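Polysaccharide deacetylase-like protein (Bacillus anthracis, PDB 4V33) is a putative zinc-dependent polysaccharide deacetylase, probably removing acetyl groups from cell-wall polysaccharide, and is needed for osmotic stability and maintenance of cell shape. Local coordinates at residues Leu147-Ile152 with Ala172-Leu177; Thr61-Thr66 with Phe117-Ile122; Lys309-Thr314 with Glu334-Leu339. All blocks are in the same frame, centred on the assembly; numbering follows the deposited sequence. Where two conformers were deposited one is given.

Interaction 1: Leu147-Ile152 with Ala172-Leu177. With ACT (acetate ion), chain E; ACT (acetate ion), chain C.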
loop_
_atom_site.group_PDB
_atom_site.type_symbol
_atom_site.label_atom_id
_atom_site.label_comp_id
_atom_site.label_asym_id
_atom_site.label_seq_id
_atom_site.Cartn_x
_atom_site.Cartn_y
_atom_site.Cartn_z
ATOM N N LEU A 147 -6.553 -1.007 6.372
ATOM C CA LEU A 147 -7.310 -1.143 7.622
ATOM C C LEU A 147 -7.812 0.198 8.124
ATOM O O LEU A 147 -7.109 1.207 8.040
ATOM C CB LEU A 147 -6.421 -1.753 8.698
ATOM C CG LEU A 147 -5.952 -3.189 8.447
ATOM C CD1 LEU A 147 -4.799 -3.561 9.382
ATOM C CD2 LEU A 147 -7.127 -4.135 8.675
ATOM N N MET A 148 -9.030 0.199 8.666
ATOM C CA MET A 148 -9.611 1.401 9.245
ATOM C C MET A 148 -9.908 1.209 10.734
ATOM O O MET A 148 -10.779 0.408 11.107
ATOM C CB MET A 148 -10.897 1.775 8.522
ATOM C CG MET A 148 -11.600 2.985 9.148
ATOM S SD MET A 148 -13.094 3.465 8.282
ATOM C CE MET A 148 -14.007 1.927 8.350
ATOM N N TYR A 149 -9.158 1.934 11.561
ATOM C CA TYR A 149 -9.412 2.034 12.994
ATOM C C TYR A 149 -9.948 3.410 13.347
ATOM O O TYR A 149 -9.807 4.360 12.569
ATOM C CB TYR A 149 -8.117 1.825 13.768
ATOM C CG TYR A 149 -7.562 0.424 13.718
ATOM C CD1 TYR A 149 -7.988 -0.539 14.636
ATOM C CD2 TYR A 149 -6.605 0.059 12.786
ATOM C CE1 TYR A 149 -7.487 -1.813 14.621
ATOM C CE2 TYR A 149 -6.093 -1.228 12.756
ATOM C CZ TYR A 149 -6.527 -2.157 13.678
ATOM O OH TYR A 149 -6.008 -3.427 13.640
ATOM N N HIS A 150 -10.580 3.514 14.514
ATOM C CA HIS A 150 -10.991 4.794 15.066
ATOM C C HIS A 150 -10.363 5.002 16.441
ATOM O O HIS A 150 -9.225 5.460 16.530
ATOM C CB HIS A 150 -12.513 4.899 15.110
ATOM C CG HIS A 150 -13.120 5.163 13.771
ATOM N ND1 HIS A 150 -13.264 4.185 12.810
ATOM C CD2 HIS A 150 -13.577 6.311 13.214
ATOM C CE1 HIS A 150 -13.812 4.715 11.728
ATOM N NE2 HIS A 150 -13.999 6.003 11.943
ATOM N N ALA A 151 -11.086 4.661 17.505
ATOM C CA ALA A 151 -10.559 4.810 18.857
ATOM C C ALA A 151 -9.751 3.575 19.246
ATOM O O ALA A 151 -10.149 2.447 18.949
ATOM C CB ALA A 151 -11.693 5.021 19.842
ATOM N N ILE A 152 -8.597 3.795 19.871
ATOM C CA ILE A 152 -7.830 2.716 20.494
ATOM C C ILE A 152 -7.842 2.985 21.989
ATOM O O ILE A 152 -7.027 3.741 22.514
ATOM C CB ILE A 152 -6.391 2.639 19.967
ATOM C CG1 ILE A 152 -6.385 2.537 18.435
ATOM C CG2 ILE A 152 -5.670 1.442 20.589
ATOM C CD1 ILE A 152 -7.049 1.273 17.885
ATOM N N ALA A 172 -2.576 -7.171 19.724
ATOM C CA ALA A 172 -2.638 -8.545 19.235
ATOM C C ALA A 172 -2.755 -8.561 17.712
ATOM O O ALA A 172 -2.171 -9.422 17.050
ATOM C CB ALA A 172 -3.803 -9.294 19.876
ATOM N N GLN A 173 -3.502 -7.604 17.169
ATOM C CA GLN A 173 -3.667 -7.478 15.721
ATOM C C GLN A 173 -2.361 -7.062 15.049
ATOM O O GLN A 173 -1.956 -7.645 14.032
ATOM C CB GLN A 173 -4.802 -6.501 15.413
ATOM C CG GLN A 173 -6.165 -7.074 15.804
ATOM C CD GLN A 173 -7.231 -6.007 16.007
ATOM O OE1 GLN A 173 -7.100 -4.872 15.544
ATOM N NE2 GLN A 173 -8.298 -6.372 16.700
ATOM N N MET A 174 -1.686 -6.075 15.626
ATOM C CA MET A 174 -0.397 -5.652 15.090
ATOM C C MET A 174 0.652 -6.756 15.225
ATOM O O MET A 174 1.501 -6.930 14.346
ATOM C CB MET A 174 0.071 -4.364 15.756
ATOM C CG MET A 174 -0.841 -3.175 15.502
ATOM S SD MET A 174 -1.005 -2.685 13.755
ATOM C CE MET A 174 -2.579 -3.428 13.327
ATOM N N LYS A 175 0.584 -7.516 16.314
ATOM C CA LYS A 175 1.513 -8.625 16.501
ATOM C C LYS A 175 1.285 -9.682 15.427
ATOM O O LYS A 175 2.236 -10.326 14.964
ATOM C CB LYS A 175 1.360 -9.241 17.899
ATOM C CG LYS A 175 2.351 -10.356 18.194
ATOM C CD LYS A 175 2.203 -10.853 19.620
ATOM C CE LYS A 175 3.299 -11.850 19.996
ATOM N NZ LYS A 175 3.177 -13.144 19.271
ATOM N N TYR A 176 0.028 -9.863 15.028
ATOM C CA TYR A 176 -0.267 -10.775 13.926
ATOM C C TYR A 176 0.447 -10.318 12.648
ATOM O O TYR A 176 1.040 -11.132 11.938
ATOM C CB TYR A 176 -1.779 -10.931 13.698
ATOM C CG TYR A 176 -2.093 -11.899 12.576
ATOM C CD1 TYR A 176 -2.177 -11.458 11.265
ATOM C CD2 TYR A 176 -2.272 -13.254 12.825
ATOM C CE1 TYR A 176 -2.434 -12.337 10.224
ATOM C CE2 TYR A 176 -2.534 -14.142 11.787
ATOM C CZ TYR A 176 -2.617 -13.669 10.493
ATOM O OH TYR A 176 -2.872 -14.542 9.453
ATOM N N LEU A 177 0.400 -9.020 12.364
ATOM C CA LEU A 177 1.098 -8.492 11.195
ATOM C C LEU A 177 2.605 -8.750 11.303
ATOM O O LEU A 177 3.262 -9.158 10.328
ATOM C CB LEU A 177 0.815 -6.997 11.038
ATOM C CG LEU A 177 -0.653 -6.629 10.841
ATOM C CD1 LEU A 177 -0.787 -5.127 10.602
ATOM C CD2 LEU A 177 -1.232 -7.406 9.671
HETATM C C ACT E . -1.210 -14.491 6.374
HETATM O O ACT E . -1.897 -13.687 7.038
HETATM O OXT ACT E . -0.699 -14.030 5.332
HETATM C CH3 ACT E . -1.016 -15.916 6.801
HETATM C C ACT C . -15.084 8.176 9.062
HETATM O O ACT C . -14.161 8.027 9.907
HETATM O OXT ACT C . -16.079 8.880 9.381
HETATM C CH3 ACT C . -15.004 7.535 7.715
#
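Tyr-149 and Gln-173 slide past one another in opposite directions, with the phenol ring and the amide nearly coplanar (planes 20° apart), and OE1 lies at the ring edge, near its plane. Tyr-149 OH donates to Gln-173 OE1 over 2.6 Å, and Tyr-149 CE1 passes the same oxygen at 3.2 Å. The hydroxyl sits only 15° out of the carbonyl plane, with a C=O...donor angle of 145°. This bond gives the buried phenol hydroxyl an acceptor on the helix. The Met-174 side chain comes to meet that of Tyr-149, its chain bent at CB-CG and again at CG-SD, which brings CE to 3.4 Å from Tyr-149 OH, oblique to the ring. Leu-147 and Leu-177 add a looser aliphatic touch, CD1 to CD1 at 4.5 Å. Beyond the contact, His-150 NE2 donates to an acetate, probably from the crystallisation liquor. In this parallel beta/alpha deacetylase domain, strand 146-149 lies between strands 199-206 and 341-345, while helix 167-179 packs outside the sheet. Phe-170 packs edge-to-face against the Tyr-149 ring, which Phe-204 also meets; Phe-355 of helix 352-359 touches Leu-147 and Tyr-149, and Leu-218 and Leu-221 of helix 211-221 touch Met-174.

Interaction 2: Thr61-Thr66 with Phe117-Ile122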
loop_
_atom_site.group_PDB
_atom_site.type_symbol
_atom_site.label_atom_id
_atom_site.label_comp_id
_atom_site.label_asym_id
_atom_site.label_seq_id
_atom_site.Cartn_x
_atom_site.Cartn_y
_atom_site.Cartn_z
ATOM N N THR A 61 1.654 -15.604 -18.106
ATOM C CA THR A 61 1.819 -15.007 -19.424
ATOM C C THR A 61 2.946 -15.729 -20.144
ATOM O O THR A 61 3.447 -16.741 -19.658
ATOM C CB THR A 61 2.157 -13.501 -19.335
ATOM O OG1 THR A 61 2.189 -12.939 -20.650
ATOM C CG2 THR A 61 3.508 -13.284 -18.656
ATOM N N THR A 62 3.332 -15.219 -21.308
ATOM C CA THR A 62 4.485 -15.747 -22.018
ATOM C C THR A 62 5.440 -14.611 -22.348
ATOM O O THR A 62 5.031 -13.579 -22.878
ATOM C CB THR A 62 4.072 -16.467 -23.313
ATOM O OG1 THR A 62 3.160 -17.527 -22.996
ATOM C CG2 THR A 62 5.291 -17.041 -24.021
ATOM N N ILE A 63 6.714 -14.807 -22.025
ATOM C CA ILE A 63 7.747 -13.813 -22.289
ATOM C C ILE A 63 8.420 -14.095 -23.632
ATOM O O ILE A 63 8.639 -15.249 -23.994
ATOM C CB ILE A 63 8.802 -13.817 -21.156
ATOM C CG1 ILE A 63 8.142 -13.440 -19.826
ATOM C CG2 ILE A 63 9.954 -12.868 -21.469
ATOM C CD1 ILE A 63 9.003 -13.733 -18.609
ATOM N N HIS A 64 8.729 -13.039 -24.378
ATOM C CA HIS A 64 9.433 -13.185 -25.646
ATOM C C HIS A 64 10.570 -12.184 -25.731
ATOM O O HIS A 64 10.583 -11.183 -25.011
ATOM C CB HIS A 64 8.488 -12.931 -26.821
ATOM C CG HIS A 64 7.243 -13.761 -26.794
ATOM N ND1 HIS A 64 7.188 -15.035 -27.317
ATOM C CD2 HIS A 64 6.005 -13.493 -26.318
ATOM C CE1 HIS A 64 5.968 -15.518 -27.162
ATOM N NE2 HIS A 64 5.232 -14.604 -26.557
ATOM N N MET A 65 11.514 -12.446 -26.630
ATOM C CA MET A 65 12.530 -11.457 -26.948
ATOM C C MET A 65 12.503 -11.106 -28.428
ATOM O O MET A 65 12.354 -11.979 -29.283
ATOM C CB MET A 65 13.925 -11.945 -26.575
ATOM C CG MET A 65 15.001 -10.901 -26.838
ATOM S SD MET A 65 15.546 -10.051 -25.354
ATOM C CE MET A 65 15.557 -11.462 -24.288
ATOM N N THR A 66 12.653 -9.822 -28.722
ATOM C CA THR A 66 12.782 -9.372 -30.099
ATOM C C THR A 66 13.998 -8.468 -30.233
ATOM O O THR A 66 14.676 -8.176 -29.245
ATOM C CB THR A 66 11.522 -8.623 -30.568
ATOM O OG1 THR A 66 11.190 -7.599 -29.620
ATOM C CG2 THR A 66 10.353 -9.586 -30.693
ATOM N N PHE A 117 8.265 -8.659 -10.605
ATOM C CA PHE A 117 9.333 -9.607 -10.888
ATOM C C PHE A 117 10.327 -8.926 -11.816
ATOM O O PHE A 117 9.944 -8.416 -12.864
ATOM C CB PHE A 117 8.777 -10.843 -11.594
ATOM C CG PHE A 117 7.871 -11.692 -10.741
ATOM C CD1 PHE A 117 6.560 -11.305 -10.490
ATOM C CD2 PHE A 117 8.324 -12.894 -10.221
ATOM C CE1 PHE A 117 5.722 -12.096 -9.723
ATOM C CE2 PHE A 117 7.484 -13.697 -9.462
ATOM C CZ PHE A 117 6.185 -13.288 -9.199
ATOM N N GLN A 118 11.602 -8.921 -11.436
ATOM C CA GLN A 118 12.646 -8.408 -12.320
ATOM C C GLN A 118 13.166 -9.505 -13.242
ATOM O O GLN A 118 13.196 -10.680 -12.864
ATOM C CB GLN A 118 13.779 -7.777 -11.503
ATOM C CG GLN A 118 13.301 -6.510 -10.797
ATOM C CD GLN A 118 14.385 -5.775 -10.048
ATOM O OE1 GLN A 118 15.420 -5.419 -10.615
ATOM N NE2 GLN A 118 14.150 -5.528 -8.763
ATOM N N ILE A 119 13.541 -9.112 -14.459
ATOM C CA ILE A 119 13.992 -10.043 -15.483
ATOM C C ILE A 119 15.290 -9.525 -16.101
ATOM O O ILE A 119 15.331 -8.407 -16.609
ATOM C CB ILE A 119 12.941 -10.200 -16.613
ATOM C CG1 ILE A 119 11.572 -10.583 -16.039
ATOM C CG2 ILE A 119 13.417 -11.231 -17.648
ATOM C CD1 ILE A 119 10.420 -10.443 -17.035
ATOM N N GLU A 120 16.348 -10.332 -16.046
ATOM C CA GLU A 120 17.596 -10.020 -16.738
ATOM C C GLU A 120 17.858 -11.113 -17.749
ATOM O O GLU A 120 17.972 -12.283 -17.380
ATOM C CB GLU A 120 18.786 -9.991 -15.786
ATOM C CG GLU A 120 18.789 -8.923 -14.727
ATOM C CD GLU A 120 20.083 -8.954 -13.918
ATOM O OE1 GLU A 120 20.867 -9.925 -14.075
ATOM O OE2 GLU A 120 20.323 -8.013 -13.139
ATOM N N ALA A 121 17.980 -10.737 -19.015
ATOM C CA ALA A 121 18.204 -11.719 -20.068
ATOM C C ALA A 121 19.631 -11.686 -20.585
ATOM O O ALA A 121 20.194 -10.617 -20.810
ATOM C CB ALA A 121 17.243 -11.484 -21.210
ATOM N N ILE A 122 20.208 -12.870 -20.762
ATOM C CA ILE A 122 21.481 -13.021 -21.452
ATOM C C ILE A 122 21.302 -14.009 -22.585
ATOM O O ILE A 122 20.389 -14.830 -22.561
ATOM C CB ILE A 122 22.624 -13.507 -20.517
ATOM C CG1 ILE A 122 22.392 -14.950 -20.053
ATOM C CG2 ILE A 122 22.811 -12.546 -19.349
ATOM C CD1 ILE A 122 23.522 -15.504 -19.194
#
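Ile-63 and Ile-119 form an aliphatic contact, reaching toward each other tip to tip with their CD1 methyls 3.9 Å apart. In both residues CG1 is anti to the carbonyl carbon and the chain then runs on extended to CD1, giving each the length to meet the other midway between backbones whose CA atoms are 10.0 Å apart. Two residues along, a long side chain answers a short one: in the conformer described, Met-65 CE lies 3.5 Å from Ala-121 CB, but two conformers were modelled for the methionine and this close approach is doubtful for the other. The segments belong to different sheets of a fibronectin type III beta-sandwich, 61-66 to the middle strand of a three-stranded sheet and 117-122 to an inner strand of the four-stranded one, and these residues meet in the core between them. Further apolar partners join from neighbouring strands: Ile-49 touches both Ile-63 and Ile-119, Tyr-77 packs on Ile-63 and Leu-133 on Met-65. Polar interactions are made away from this interface, where Glu-120 OE2 forms a salt bridge with Lys-86 and Gln-118 NE2 bonds to Thr-82 OG1.

Interaction 3: Lys309-Thr314 with Glu334-Leu339; sequences KVVAET and EPDELL
Val-310 O is gripped twice by Thr-314: the backbone N donates to it over 2.8 Å in the usual helical manner, and Thr-314 OG1 donates to it over 2.7 Å from above the carbonyl plane, 40° out of it. With OG1 turned back on the helix in this way (chi1 -57°), the methyl is the branch that faces the loop, and Thr-314 CG2 comes to 4.4 Å from Leu-339 CD2. Val-311 is the other helical residue in the contact. Its CG1, anti to the backbone N, reaches Leu-339 CD1 at 4.0 Å and also lies 4.0 Å from Asp-336 CB, the valine and aspartate side chains crossing obliquely. Helix 308-315 is the connection of a beta-alpha-beta unit between the parallel neighbours 298-300 and 320-326, and the loop it meets leads into the next strand, 341-345. That loop is shaped by a type II turn from Glu-334 to Glu-337, in which Asp-336 has a positive phi (54°); its O then accepts from Leu-339 N at 2.9 Å in the short 3-10 segment. A salt bridge from Asp-336 OD1 to Lys-315 joins loop to helix. Other polar links are internal to each element: Lys-309 NZ forms a salt bridge with Glu-313 OE2 at 2.7 Å, using its anti lone pair, and Glu-337 carboxylate oxygens accept from the backbone N atoms of Lys-332 and Gly-333.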
loop_
_atom_site.group_PDB
_atom_site.type_symbol
_atom_site.label_atom_id
_atom_site.label_comp_id
_atom_site.label_asym_id
_atom_site.label_seq_id
_atom_site.Cartn_x
_atom_site.Cartn_y
_atom_site.Cartn_z
ATOM N N LYS A 309 -18.897 14.407 -7.811
ATOM C CA LYS A 309 -18.578 15.801 -7.527
ATOM C C LYS A 309 -17.496 15.904 -6.455
ATOM O O LYS A 309 -16.549 16.678 -6.590
ATOM C CB LYS A 309 -19.831 16.561 -7.082
ATOM C CG LYS A 309 -19.553 17.923 -6.463
ATOM C CD LYS A 309 -19.203 18.955 -7.511
ATOM C CE LYS A 309 -18.857 20.302 -6.889
ATOM N NZ LYS A 309 -18.221 21.217 -7.876
ATOM N N VAL A 310 -17.644 15.122 -5.393
ATOM C CA VAL A 310 -16.669 15.116 -4.305
ATOM C C VAL A 310 -15.313 14.604 -4.779
ATOM O O VAL A 310 -14.280 15.159 -4.408
ATOM C CB VAL A 310 -17.165 14.300 -3.091
ATOM C CG1 VAL A 310 -16.061 14.137 -2.036
ATOM C CG2 VAL A 310 -18.383 14.977 -2.475
ATOM N N VAL A 311 -15.314 13.549 -5.593
ATOM C CA VAL A 311 -14.062 13.035 -6.151
ATOM C C VAL A 311 -13.357 14.109 -6.973
ATOM O O VAL A 311 -12.150 14.308 -6.839
ATOM C CB VAL A 311 -14.274 11.771 -7.022
ATOM C CG1 VAL A 311 -12.976 11.381 -7.733
ATOM C CG2 VAL A 311 -14.749 10.613 -6.171
ATOM N N ALA A 312 -14.110 14.808 -7.814
ATOM C CA ALA A 312 -13.513 15.847 -8.645
ATOM C C ALA A 312 -12.914 16.987 -7.819
ATOM O O ALA A 312 -11.859 17.523 -8.168
ATOM C CB ALA A 312 -14.516 16.374 -9.641
ATOM N N GLU A 313 -13.581 17.360 -6.726
ATOM C CA GLU A 313 -13.047 18.403 -5.857
ATOM C C GLU A 313 -11.801 17.899 -5.132
ATOM O O GLU A 313 -10.788 18.600 -5.051
ATOM C CB GLU A 313 -14.102 18.873 -4.842
ATOM C CG GLU A 313 -15.294 19.600 -5.462
ATOM C CD GLU A 313 -14.953 20.985 -5.988
ATOM O OE1 GLU A 313 -13.822 21.465 -5.765
ATOM O OE2 GLU A 313 -15.830 21.603 -6.632
ATOM N N THR A 314 -11.879 16.671 -4.628
ATOM C CA THR A 314 -10.781 16.063 -3.892
ATOM C C THR A 314 -9.531 15.938 -4.765
ATOM O O THR A 314 -8.415 16.148 -4.289
ATOM C CB THR A 314 -11.216 14.698 -3.333
ATOM O OG1 THR A 314 -12.375 14.888 -2.510
ATOM C CG2 THR A 314 -10.113 14.055 -2.489
ATOM N N GLU A 334 -8.492 1.833 -13.193
ATOM C CA GLU A 334 -9.786 2.475 -13.397
ATOM C C GLU A 334 -9.699 3.966 -13.061
ATOM O O GLU A 334 -8.882 4.367 -12.233
ATOM C CB GLU A 334 -10.867 1.771 -12.568
ATOM C CG GLU A 334 -11.250 0.410 -13.142
ATOM C CD GLU A 334 -12.170 -0.393 -12.241
ATOM O OE1 GLU A 334 -12.372 -0.004 -11.073
ATOM O OE2 GLU A 334 -12.689 -1.428 -12.711
ATOM N N PRO A 335 -10.532 4.792 -13.716
ATOM C CA PRO A 335 -10.489 6.245 -13.521
ATOM C C PRO A 335 -10.597 6.677 -12.064
ATOM O O PRO A 335 -11.536 6.279 -11.357
ATOM C CB PRO A 335 -11.714 6.735 -14.297
ATOM C CG PRO A 335 -11.891 5.728 -15.369
ATOM C CD PRO A 335 -11.494 4.409 -14.767
ATOM N N ASP A 336 -9.634 7.488 -11.624
ATOM C CA ASP A 336 -9.616 8.021 -10.260
ATOM C C ASP A 336 -9.708 6.961 -9.152
ATOM O O ASP A 336 -10.207 7.240 -8.053
ATOM C CB ASP A 336 -10.740 9.051 -10.084
ATOM C CG ASP A 336 -10.569 10.254 -10.980
ATOM O OD1 ASP A 336 -9.411 10.622 -11.265
ATOM O OD2 ASP A 336 -11.590 10.833 -11.403
ATOM N N GLU A 337 -9.224 5.750 -9.425
ATOM C CA GLU A 337 -9.391 4.669 -8.454
ATOM C C GLU A 337 -8.689 4.948 -7.127
ATOM O O GLU A 337 -9.122 4.472 -6.080
ATOM C CB GLU A 337 -8.945 3.318 -9.033
ATOM C CG GLU A 337 -7.454 3.196 -9.326
ATOM C CD GLU A 337 -7.090 1.864 -9.956
ATOM O OE1 GLU A 337 -7.993 1.013 -10.131
ATOM O OE2 GLU A 337 -5.898 1.671 -10.281
ATOM N N LEU A 338 -7.615 5.732 -7.157
ATOM C CA LEU A 338 -6.880 6.016 -5.926
ATOM C C LEU A 338 -7.611 7.010 -5.031
ATOM O O LEU A 338 -7.224 7.206 -3.875
ATOM C CB LEU A 338 -5.469 6.527 -6.230
ATOM C CG LEU A 338 -4.613 5.609 -7.095
ATOM C CD1 LEU A 338 -3.307 6.307 -7.451
ATOM C CD2 LEU A 338 -4.354 4.312 -6.357
ATOM N N LEU A 339 -8.659 7.631 -5.575
ATOM C CA LEU A 339 -9.507 8.561 -4.832
ATOM C C LEU A 339 -10.806 7.886 -4.393
ATOM O O LEU A 339 -11.736 8.552 -3.933
ATOM C CB LEU A 339 -9.837 9.786 -5.701
ATOM C CG LEU A 339 -8.616 10.583 -6.174
ATOM C CD1 LEU A 339 -9.011 11.682 -7.146
ATOM C CD2 LEU A 339 -7.863 11.173 -4.988
#

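Overall arrangement
Interaction 2 lies in the fibronectin type III sandwich, on the opposite side of the chain's centre from interaction 1, with about 40 Å between their centres. Interactions 1 and 3 belong to the deacetylase domain, 27 Å apart between centres, and use different helices; strand 341-345 links them, pairing with the strand of 147-149 and following the loop of 334-339. The touching residues of interactions 1 and 2 are all buried, but interaction 1 combines a buried hydrogen bond with apolar packing, whereas interaction 2 is wholly apolar. Interaction 3 joins a buried apolar centre to the partly exposed Asp-336 and is flanked by salt bridges. Along the chain the three follow one another without overlap.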